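Local coordinates for protein salmonella plasmid virulence: SpvB (Salmonella typhimurium, PDB 6P0X) that probably transfers ADP-ribose from NAD(+) to an arginine of host actin and so blocks filament assembly, this chain being its N-terminal domain rather than the whole toxin, at residues 28-40 / 45-57. Numbering follows the deposited sequence.
Sequences FAPALALHYSSGG and FGVGWSCATMSIA. With AKR (acrylic acid), chain D; GOL (glycerol), chain F.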
ATOM      1  N   PHE A  28       6.860  -2.573  17.226  1.00 63.29           N
ATOM      2  CA  PHE A  28       6.650  -2.854  15.805  1.00 46.70           C
ATOM      3  C   PHE A  28       5.818  -1.746  15.169  1.00 42.84           C
ATOM      4  O   PHE A  28       4.595  -1.704  15.313  1.00 44.58           O
ATOM      5  CB  PHE A  28       5.985  -4.215  15.633  1.00 45.87           C
ATOM      6  CG  PHE A  28       5.948  -4.698  14.213  1.00 47.33           C
ATOM      7  CD1 PHE A  28       7.067  -4.593  13.403  1.00 43.20           C
ATOM      8  CD2 PHE A  28       4.800  -5.279  13.695  1.00 46.39           C
ATOM      9  CE1 PHE A  28       7.039  -5.043  12.096  1.00 44.46           C
ATOM     10  CE2 PHE A  28       4.767  -5.737  12.390  1.00 44.92           C
ATOM     11  CZ  PHE A  28       5.888  -5.617  11.589  1.00 45.23           C
ATOM     12  N   ALA A  29       6.484  -0.860  14.436  1.00 39.55           N
ATOM     13  CA  ALA A  29       5.839   0.271  13.790  1.00 44.45           C
ATOM     14  C   ALA A  29       6.266   0.354  12.334  1.00 41.59           C
ATOM     15  O   ALA A  29       7.355  -0.106  11.974  1.00 47.79           O
ATOM     16  CB  ALA A  29       6.191   1.587  14.502  1.00 38.18           C
ATOM     17  N   PRO A  30       5.426   0.926  11.473  1.00 37.42           N
ATOM     18  CA  PRO A  30       5.832   1.136  10.080  1.00 35.77           C
ATOM     19  C   PRO A  30       7.034   2.061   9.989  1.00 38.65           C
ATOM     20  O   PRO A  30       7.171   3.012  10.759  1.00 41.07           O
ATOM     21  CB  PRO A  30       4.590   1.765   9.437  1.00 34.86           C
ATOM     22  CG  PRO A  30       3.813   2.334  10.583  1.00 31.22           C
ATOM     23  CD  PRO A  30       4.055   1.397  11.722  1.00 35.44           C
ATOM     24  N   ALA A  31       7.909   1.767   9.036  1.00 42.55           N
ATOM     25  CA  ALA A  31       9.071   2.593   8.730  1.00 39.79           C
ATOM     26  C   ALA A  31       8.832   3.214   7.355  1.00 42.90           C
ATOM     27  O   ALA A  31       9.187   2.639   6.324  1.00 55.09           O
ATOM     28  CB  ALA A  31      10.358   1.776   8.767  1.00 34.06           C
ATOM     29  N   LEU A  32       8.212   4.389   7.348  1.00 32.12           N
ATOM     30  CA  LEU A  32       7.894   5.102   6.122  1.00 29.18           C
ATOM     31  C   LEU A  32       8.377   6.537   6.236  1.00 30.96           C
ATOM     32  O   LEU A  32       8.346   7.137   7.313  1.00 34.72           O
ATOM     33  CB  LEU A  32       6.390   5.095   5.824  1.00 29.42           C
ATOM     34  CG  LEU A  32       5.748   3.782   5.392  1.00 35.16           C
ATOM     35  CD1 LEU A  32       4.248   3.970   5.244  1.00 30.73           C
ATOM     36  CD2 LEU A  32       6.364   3.296   4.088  1.00 31.24           C
ATOM     37  N   ALA A  33       8.814   7.085   5.106  1.00 31.30           N
ATOM     38  CA  ALA A  33       9.263   8.466   5.056  1.00 32.25           C
ATOM     39  C   ALA A  33       9.053   8.994   3.647  1.00 31.56           C
ATOM     40  O   ALA A  33       8.912   8.227   2.691  1.00 25.11           O
ATOM     41  CB  ALA A  33      10.732   8.595   5.466  1.00 28.64           C
ATOM     42  N   LEU A  34       9.019  10.317   3.526  1.00 28.44           N
ATOM     43  CA  LEU A  34       8.958  10.958   2.224  1.00 28.37           C
ATOM     44  C   LEU A  34      10.373  11.102   1.685  1.00 30.70           C
ATOM     45  O   LEU A  34      11.273  11.543   2.404  1.00 31.19           O
ATOM     46  CB  LEU A  34       8.269  12.317   2.335  1.00 27.19           C
ATOM     47  CG  LEU A  34       6.748  12.233   2.200  1.00 28.29           C
ATOM     48  CD1 LEU A  34       6.073  13.506   2.682  1.00 20.31           C
ATOM     49  CD2 LEU A  34       6.391  11.950   0.749  1.00 28.12           C
ATOM     50  N   HIS A  35      10.576  10.705   0.434  1.00 27.33           N
ATOM     51  CA  HIS A  35      11.886  10.767  -0.194  1.00 24.11           C
ATOM     52  C   HIS A  35      11.808  11.631  -1.440  1.00 28.15           C
ATOM     53  O   HIS A  35      10.832  11.558  -2.192  1.00 28.33           O
ATOM     54  CB  HIS A  35      12.395   9.371  -0.554  1.00 26.10           C
ATOM     55  CG  HIS A  35      12.683   8.511   0.635  1.00 33.21           C
ATOM     56  ND1 HIS A  35      13.568   8.883   1.624  1.00 44.58           N
ATOM     57  CD2 HIS A  35      12.205   7.297   0.995  1.00 44.79           C
ATOM     58  CE1 HIS A  35      13.624   7.934   2.542  1.00 47.35           C
ATOM     59  NE2 HIS A  35      12.805   6.961   2.184  1.00 44.36           N
ATOM     60  N   TYR A  36      12.830  12.459  -1.647  1.00 25.36           N
ATOM     61  CA  TYR A  36      12.920  13.293  -2.836  1.00 22.22           C
ATOM     62  C   TYR A  36      14.045  12.800  -3.735  1.00 34.23           C
ATOM     63  O   TYR A  36      15.166  12.566  -3.268  1.00 37.42           O
ATOM     64  CB  TYR A  36      13.156  14.760  -2.477  1.00 25.49           C
ATOM     65  CG  TYR A  36      13.350  15.640  -3.692  1.00 25.14           C
ATOM     66  CD1 TYR A  36      12.257  16.090  -4.421  1.00 28.45           C
ATOM     67  CD2 TYR A  36      14.620  16.010  -4.118  1.00 26.66           C
ATOM     68  CE1 TYR A  36      12.417  16.892  -5.535  1.00 21.93           C
ATOM     69  CE2 TYR A  36      14.795  16.813  -5.235  1.00 27.70           C
ATOM     70  CZ  TYR A  36      13.685  17.251  -5.939  1.00 30.88           C
ATOM     71  OH  TYR A  36      13.840  18.051  -7.050  1.00 39.04           O
ATOM     72  N   SER A  37      13.744  12.650  -5.022  1.00 30.77           N
ATOM     73  CA  SER A  37      14.739  12.330  -6.036  1.00 33.96           C
ATOM     74  C   SER A  37      14.564  13.299  -7.194  1.00 36.11           C
ATOM     75  O   SER A  37      13.453  13.456  -7.708  1.00 36.29           O
ATOM     76  CB  SER A  37      14.599  10.883  -6.518  1.00 38.64           C
ATOM     77  OG  SER A  37      15.578  10.579  -7.496  1.00 59.78           O
ATOM     78  N   SER A  38      15.657  13.951  -7.600  1.00 35.20           N
ATOM     79  CA  SER A  38      15.570  14.943  -8.666  1.00 38.50           C
ATOM     80  C   SER A  38      15.083  14.348  -9.981  1.00 42.26           C
ATOM     81  O   SER A  38      14.541  15.081 -10.814  1.00 47.67           O
ATOM     82  CB  SER A  38      16.927  15.614  -8.883  1.00 38.34           C
ATOM     83  OG  SER A  38      17.884  14.676  -9.345  1.00 46.75           O
ATOM     84  N   GLY A  39      15.258  13.047 -10.184  1.00 39.47           N
ATOM     85  CA  GLY A  39      14.764  12.395 -11.375  1.00 43.50           C
ATOM     86  C   GLY A  39      13.385  11.792 -11.261  1.00 38.83           C
ATOM     87  O   GLY A  39      12.891  11.211 -12.232  1.00 47.23           O
ATOM     88  N   GLY A  40      12.736  11.919 -10.108  1.00 28.81           N
ATOM     89  CA  GLY A  40      11.445  11.289  -9.922  1.00 33.27           C
ATOM     90  C   GLY A  40      10.343  11.994 -10.689  1.00 32.70           C
ATOM     91  O   GLY A  40      10.364  13.206 -10.893  1.00 33.59           O
ATOM     92  N   PHE A  45       2.455  12.738  -4.319  1.00 28.32           N
ATOM     93  CA  PHE A  45       3.126  13.825  -3.617  1.00 19.75           C
ATOM     94  C   PHE A  45       3.733  14.831  -4.584  1.00 25.88           C
ATOM     95  O   PHE A  45       4.647  15.575  -4.210  1.00 21.84           O
ATOM     96  CB  PHE A  45       4.198  13.269  -2.676  1.00 21.97           C
ATOM     97  CG  PHE A  45       3.645  12.423  -1.567  1.00 21.24           C
ATOM     98  CD1 PHE A  45       3.221  13.000  -0.379  1.00 23.45           C
ATOM     99  CD2 PHE A  45       3.540  11.051  -1.714  1.00 20.98           C
ATOM    100  CE1 PHE A  45       2.711  12.222   0.645  1.00 25.42           C
ATOM    101  CE2 PHE A  45       3.028  10.267  -0.694  1.00 28.66           C
ATOM    102  CZ  PHE A  45       2.609  10.856   0.488  1.00 22.67           C
ATOM    103  N   GLY A  46       3.240  14.873  -5.818  1.00 24.02           N
ATOM    104  CA  GLY A  46       3.789  15.768  -6.809  1.00 21.36           C
ATOM    105  C   GLY A  46       5.077  15.232  -7.404  1.00 33.16           C
ATOM    106  O   GLY A  46       5.484  14.086  -7.183  1.00 30.10           O
ATOM    107  N   VAL A  47       5.730  16.099  -8.176  1.00 25.41           N
ATOM    108  CA  VAL A  47       6.942  15.710  -8.886  1.00 31.80           C
ATOM    109  C   VAL A  47       8.091  15.551  -7.897  1.00 31.16           C
ATOM    110  O   VAL A  47       8.299  16.397  -7.020  1.00 30.23           O
ATOM    111  CB  VAL A  47       7.272  16.744  -9.972  1.00 32.53           C
ATOM    112  CG1 VAL A  47       8.633  16.466 -10.591  1.00 24.59           C
ATOM    113  CG2 VAL A  47       6.190  16.733 -11.039  1.00 33.54           C
ATOM    114  N   GLY A  48       8.839  14.455  -8.033  1.00 26.48           N
ATOM    115  CA  GLY A  48      10.076  14.253  -7.310  1.00 28.90           C
ATOM    116  C   GLY A  48       9.947  13.589  -5.950  1.00 28.27           C
ATOM    117  O   GLY A  48      10.901  12.954  -5.493  1.00 30.60           O
ATOM    118  N   TRP A  49       8.807  13.730  -5.286  1.00 23.66           N
ATOM    119  CA  TRP A  49       8.613  13.152  -3.965  1.00 24.03           C
ATOM    120  C   TRP A  49       7.822  11.855  -4.057  1.00 27.90           C
ATOM    121  O   TRP A  49       6.944  11.701  -4.911  1.00 26.34           O
ATOM    122  CB  TRP A  49       7.888  14.126  -3.032  1.00 20.21           C
ATOM    123  CG  TRP A  49       8.725  15.270  -2.571  1.00 19.40           C
ATOM    124  CD1 TRP A  49       8.821  16.503  -3.147  1.00 26.51           C
ATOM    125  CD2 TRP A  49       9.581  15.296  -1.422  1.00 23.46           C
ATOM    126  NE1 TRP A  49       9.687  17.294  -2.431  1.00 23.16           N
ATOM    127  CE2 TRP A  49      10.167  16.577  -1.367  1.00 24.26           C
ATOM    128  CE3 TRP A  49       9.909  14.360  -0.437  1.00 29.53           C
ATOM    129  CZ2 TRP A  49      11.062  16.945  -0.364  1.00 28.04           C
ATOM    130  CZ3 TRP A  49      10.802  14.727   0.558  1.00 33.20           C
ATOM    131  CH2 TRP A  49      11.366  16.009   0.587  1.00 33.24           C
ATOM    132  N   SER A  50       8.129  10.926  -3.154  1.00 24.10           N
ATOM    133  CA  SER A  50       7.441   9.645  -3.128  1.00 31.80           C
ATOM    134  C   SER A  50       7.459   9.076  -1.719  1.00 33.15           C
ATOM    135  O   SER A  50       8.397   9.302  -0.947  1.00 33.65           O
ATOM    136  CB  SER A  50       8.078   8.643  -4.095  1.00 26.85           C
ATOM    137  OG  SER A  50       9.441   8.442  -3.771  1.00 36.32           O
ATOM    138  N   CYS A  51       6.403   8.330  -1.401  1.00 31.83           N
ATOM    139  CA  CYS A  51       6.306   7.558  -0.162  1.00 34.29           C
ATOM    140  C   CYS A  51       5.401   6.366  -0.475  1.00 32.08           C
ATOM    141  O   CYS A  51       4.174   6.465  -0.392  1.00 42.12           O
ATOM    142  CB  CYS A  51       5.763   8.385   0.994  1.00 35.30           C
ATOM    143  SG  CYS A  51       5.513   7.423   2.508  1.00 35.92           S
ATOM    144  N   ALA A  52       6.016   5.264  -0.884  1.00 26.06           N
ATOM    145  CA  ALA A  52       5.291   4.084  -1.316  1.00 33.27           C
ATOM    146  C   ALA A  52       5.551   2.926  -0.362  1.00 33.83           C
ATOM    147  O   ALA A  52       6.621   2.827   0.248  1.00 30.43           O
ATOM    148  CB  ALA A  52       5.684   3.682  -2.742  1.00 24.88           C
ATOM    149  N   THR A  53       4.561   2.050  -0.241  1.00 26.68           N
ATOM    150  CA  THR A  53       4.704   0.853   0.566  1.00 26.28           C
ATOM    151  C   THR A  53       5.308  -0.268  -0.277  1.00 32.94           C
ATOM    152  O   THR A  53       5.376  -0.193  -1.507  1.00 26.51           O
ATOM    153  CB  THR A  53       3.351   0.419   1.140  1.00 34.35           C
ATOM    154  OG1 THR A  53       2.442   0.125   0.068  1.00 26.37           O
ATOM    155  CG2 THR A  53       2.755   1.516   2.017  1.00 23.11           C
ATOM    156  N   MET A  54       5.757  -1.317   0.407  1.00 24.27           N
ATOM    157  CA  MET A  54       6.323  -2.472  -0.270  1.00 25.43           C
ATOM    158  C   MET A  54       5.274  -3.136  -1.157  1.00 34.13           C
ATOM    159  O   MET A  54       4.077  -3.130  -0.855  1.00 26.37           O
ATOM    160  CB  MET A  54       6.854  -3.468   0.762  1.00 26.72           C
ATOM    161  CG  MET A  54       7.495  -4.709   0.178  1.00 28.32           C
ATOM    162  SD  MET A  54       8.291  -5.693   1.459  1.00 33.87           S
ATOM    163  CE  MET A  54       6.855  -6.327   2.323  1.00 30.87           C
ATOM    164  N   SER A  55       5.731  -3.710  -2.270  1.00 24.31           N
ATOM    165  CA  SER A  55       4.819  -4.342  -3.211  1.00 22.61           C
ATOM    166  C   SER A  55       5.541  -5.412  -4.016  1.00 24.84           C
ATOM    167  O   SER A  55       6.771  -5.424  -4.123  1.00 23.59           O
ATOM    168  CB  SER A  55       4.198  -3.316  -4.164  1.00 25.61           C
ATOM    169  OG  SER A  55       5.177  -2.804  -5.050  1.00 25.44           O
ATOM    170  N   ILE A  56       4.748  -6.316  -4.578  1.00 20.53           N
ATOM    171  CA  ILE A  56       5.179  -7.198  -5.659  1.00 19.81           C
ATOM    172  C   ILE A  56       4.547  -6.670  -6.940  1.00 27.58           C
ATOM    173  O   ILE A  56       3.398  -6.216  -6.928  1.00 27.33           O
ATOM    174  CB  ILE A  56       4.777  -8.663  -5.393  1.00 19.32           C
ATOM    175  CG1 ILE A  56       5.326  -9.151  -4.047  1.00 20.20           C
ATOM    176  CG2 ILE A  56       5.260  -9.566  -6.510  1.00 18.94           C
ATOM    177  CD1 ILE A  56       6.829  -9.004  -3.893  1.00 21.17           C
ATOM    178  N   ALA A  57       5.287  -6.704  -8.045  1.00 22.97           N
ATOM    179  CA  ALA A  57       4.795  -6.091  -9.270  1.00 26.74           C
ATOM    180  C   ALA A  57       5.142  -6.939 -10.483  1.00 24.77           C
ATOM    181  O   ALA A  57       6.118  -7.693 -10.482  1.00 30.63           O
ATOM    182  CB  ALA A  57       5.363  -4.676  -9.458  1.00 26.04           C
TER
HETATM  183  CA  AKR D 402       0.122   2.754  -3.292  1.00 40.74           C
HETATM  184  CB  AKR D 402       0.046   2.859  -4.598  1.00 34.38           C
HETATM  185  C   AKR D 402       1.470   2.938  -2.597  1.00 54.26           C
HETATM  186  O   AKR D 402       2.352   2.039  -2.677  1.00 59.28           O
HETATM  187  OXT AKR D 402       1.692   3.992  -1.946  1.00 57.38           O
HETATM  188  C1  GOL F 404       9.411   4.715  -0.148  1.00 61.08           C
HETATM  189  O1  GOL F 404       9.072   5.788  -0.978  1.00 56.54           O
HETATM  190  C2  GOL F 404       9.301   5.217   1.315  1.00 66.29           C
HETATM  191  O2  GOL F 404       8.004   5.139   1.797  1.00 75.81           O
HETATM  192  C3  GOL F 404      10.279   4.337   2.127  1.00 61.14           C
HETATM  193  O3  GOL F 404      10.198   4.770   3.450  1.00 50.73           O
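The side chain of Tyr36 runs trans to its amide nitrogen (chi1 176°), and Trp49 turns its indole beside its own; these torsions bring the two side chains together on one face of a small antiparallel sheet. The sheet is a three-stranded meander of strands 16-19, 33-36 and 49-50 in the N-terminal domain of SpvB. Strand 33-36 is the middle one, and the loop from it to 49-50 contains a type I turn from Ser37 to Gly40. Tyr36 and Trp49 form a non-hydrogen-bonded pair. Tyr36 CB sits over the centre of the six-membered ring of Trp49, 3.5 Å from its centroid. The phenol ring continues over the pyrrole part at an oblique tilt, with planes at 51°. Ile16 packs against both side chains.

His35 and Ser50 make the hydrogen-bonded pair. His35 N to Ser50 O is 2.9 Å and nearly straight; the return bond from Ser50 N is more bent. Beyond Tyr36, Ser37 N reaches Gly48 O at 2.9 Å. Gly48 has positive phi, and its CA lies against Tyr36 CE1 (3.9 Å).

Leu34 packs against Phe45, Trp49 and Cys51. Its CB meets Trp49 CE3 at 3.8 Å, and CD2 also touches Cys51 CB at 3.6 Å. Past the paired residues the segments part, and a glycerol, probably from the crystallisation liquor, bridges them. Ala52 N donates to glycerol O1 at 3.1 Å, and Ala33 N binds O3 weakly. Cys51, Ala52 and Thr53 line a pocket that holds an acrylic acid; Thr53 N donates to its O, while Thr53 OG1 bonds to Tyr186 OH. Both buried, Leu34 and Phe45 meet by a CH-pi contact: Leu34 CD2 stands over the ring face, 3.5 Å from the centroid and 11° off the normal.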